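Long-range contact in protein of unknown function VPA0982 (Vibrio parahaemolyticus, PDB 2QIP), which is of unknown function but carries a NYN domain of the PIN clan and may therefore act as an RNA nuclease: residues S50-A55 / G74-L79. Numbering follows the deposited sequence.
Sequences SAKAYA and GFEVML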
loop_
_atom_site.group_PDB
_atom_site.type_symbol
_atom_site.label_atom_id
_atom_site.label_comp_id
_atom_site.label_asym_id
_atom_site.label_seq_id
_atom_site.Cartn_x
_atom_site.Cartn_y
_atom_site.Cartn_z
ATOM N N SER A 50 18.093 8.959 0.124
ATOM C CA SER A 50 17.035 8.916 -0.869
ATOM C C SER A 50 16.013 9.972 -0.517
ATOM O O SER A 50 15.731 10.190 0.670
ATOM C CB SER A 50 16.367 7.528 -0.856
ATOM O OG SER A 50 15.303 7.442 -1.787
ATOM N N ALA A 51 15.460 10.625 -1.535
ATOM C CA ALA A 51 14.394 11.594 -1.317
ATOM C C ALA A 51 13.480 11.565 -2.521
ATOM O O ALA A 51 13.881 11.931 -3.638
ATOM C CB ALA A 51 14.945 12.994 -1.074
ATOM N N LYS A 52 12.251 11.119 -2.291
ATOM C CA LYS A 52 11.295 10.940 -3.373
ATOM C C LYS A 52 9.984 11.631 -3.056
ATOM O O LYS A 52 9.504 11.583 -1.921
ATOM C CB LYS A 52 11.085 9.440 -3.642
ATOM C CG LYS A 52 12.253 8.830 -4.371
ATOM C CD LYS A 52 12.102 7.347 -4.641
ATOM C CE LYS A 52 13.348 6.881 -5.414
ATOM N NZ LYS A 52 13.391 5.402 -5.651
ATOM N N ALA A 53 9.427 12.292 -4.070
ATOM C CA ALA A 53 8.154 12.992 -3.975
ATOM C C ALA A 53 7.191 12.292 -4.912
ATOM O O ALA A 53 7.424 12.243 -6.125
ATOM C CB ALA A 53 8.313 14.478 -4.360
ATOM N N TYR A 54 6.123 11.728 -4.350
ATOM C CA TYR A 54 5.192 10.881 -5.100
ATOM C C TYR A 54 4.017 11.737 -5.544
ATOM O O TYR A 54 3.179 12.160 -4.727
ATOM C CB TYR A 54 4.735 9.725 -4.194
ATOM C CG TYR A 54 5.902 8.825 -3.861
ATOM C CD1 TYR A 54 6.141 7.684 -4.611
ATOM C CD2 TYR A 54 6.787 9.130 -2.819
ATOM C CE1 TYR A 54 7.224 6.853 -4.352
ATOM C CE2 TYR A 54 7.892 8.303 -2.551
ATOM C CZ TYR A 54 8.089 7.152 -3.313
ATOM O OH TYR A 54 9.188 6.323 -3.072
ATOM N N ALA A 55 3.954 11.987 -6.847
ATOM C CA ALA A 55 3.023 12.977 -7.409
ATOM C C ALA A 55 2.247 12.377 -8.574
ATOM O O ALA A 55 2.463 11.216 -8.961
ATOM C CB ALA A 55 3.817 14.211 -7.867
ATOM N N GLY A 74 15.648 18.950 -4.598
ATOM C CA GLY A 74 16.455 17.760 -4.370
ATOM C C GLY A 74 15.709 16.442 -4.479
ATOM O O GLY A 74 16.315 15.384 -4.343
ATOM N N PHE A 75 14.394 16.497 -4.716
ATOM C CA PHE A 75 13.616 15.258 -4.815
ATOM C C PHE A 75 13.756 14.561 -6.167
ATOM O O PHE A 75 13.802 15.228 -7.211
ATOM C CB PHE A 75 12.131 15.538 -4.600
ATOM C CG PHE A 75 11.809 16.022 -3.229
ATOM C CD1 PHE A 75 11.677 15.116 -2.176
ATOM C CD2 PHE A 75 11.625 17.380 -2.976
ATOM C CE1 PHE A 75 11.374 15.555 -0.898
ATOM C CE2 PHE A 75 11.312 17.829 -1.682
ATOM C CZ PHE A 75 11.200 16.903 -0.646
ATOM N N GLU A 76 13.755 13.228 -6.167
ATOM C CA GLU A 76 13.369 12.492 -7.376
ATOM C C GLU A 76 11.837 12.503 -7.388
ATOM O O GLU A 76 11.207 12.092 -6.412
ATOM C CB GLU A 76 13.894 11.052 -7.385
ATOM C CG GLU A 76 13.384 10.308 -8.629
ATOM C CD GLU A 76 13.939 8.907 -8.862
ATOM O OE1 GLU A 76 14.808 8.440 -8.095
ATOM O OE2 GLU A 76 13.491 8.267 -9.856
ATOM N N VAL A 77 11.238 13.026 -8.457
ATOM C CA VAL A 77 9.798 13.093 -8.555
ATOM C C VAL A 77 9.300 11.802 -9.186
ATOM O O VAL A 77 9.710 11.443 -10.300
ATOM C CB VAL A 77 9.328 14.341 -9.329
ATOM C CG1 VAL A 77 7.847 14.251 -9.636
ATOM C CG2 VAL A 77 9.647 15.624 -8.520
HETATM N N MSE A 78 8.450 11.096 -8.437
HETATM C CA MSE A 78 7.890 9.828 -8.874
HETATM C C MSE A 78 6.473 10.094 -9.344
HETATM O O MSE A 78 5.594 10.365 -8.533
HETATM C CB MSE A 78 7.872 8.826 -7.704
HETATM C CG MSE A 78 9.224 8.661 -7.012
HETATM SE SE MSE A 78 10.531 7.836 -8.176
HETATM C CE MSE A 78 9.692 6.081 -8.223
ATOM N N LEU A 79 6.243 10.032 -10.657
ATOM C CA LEU A 79 4.895 10.272 -11.194
ATOM C C LEU A 79 4.146 8.948 -11.285
ATOM O O LEU A 79 4.709 7.930 -11.710
ATOM C CB LEU A 79 4.996 10.918 -12.574
ATOM C CG LEU A 79 5.740 12.258 -12.553
ATOM C CD1 LEU A 79 5.999 12.872 -13.983
ATOM C CD2 LEU A 79 5.010 13.274 -11.646
#
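Met-78 lies alongside Tyr-54, both side chains pointing the same way, and its CG sits over one face of the ring, toward the rim, in a CH-pi contact 4.1 Å from the ring centroid. Met-78 CB comes closer still, 3.7 Å from Tyr-54 CD1. The bend at chi2 (-67°) brings the selenium of this selenomethionine over to Lys-52, where Met-78 SE is 3.9 Å from Lys-52 CD. The tyrosine hydroxyl itself is hydrogen-bonded to Asp-101. At the base of these side chains, four near-straight backbone bonds stitch the parallel strands: Glu-76 N to Ala-51 O, Ala-53 N to Glu-76 O, Met-78 N to Ala-53 O and Ala-55 N to Met-78 O. On the opposite face Ala-53 CB packs 4.0 Å from Phe-75 CB, and the buried phenyl ring reaches Tyr-35 and Phe-38 of helix 35-42. The looser, solvent side is at Lys-52 and Glu-76: two extended chains run side by side, and Lys-52 CE lies 3.4 Å from Glu-76 OE1, but Lys-52 NZ stays 4.1 Å from that oxygen, too far for a salt bridge, so any attraction is probably weak. Helix 61-73 links the strands and packs against Val-77 and Leu-79, completing a beta-alpha-beta unit at the 76-79 edge of the parallel sheet, as expected of a PIN-like alpha/beta fold.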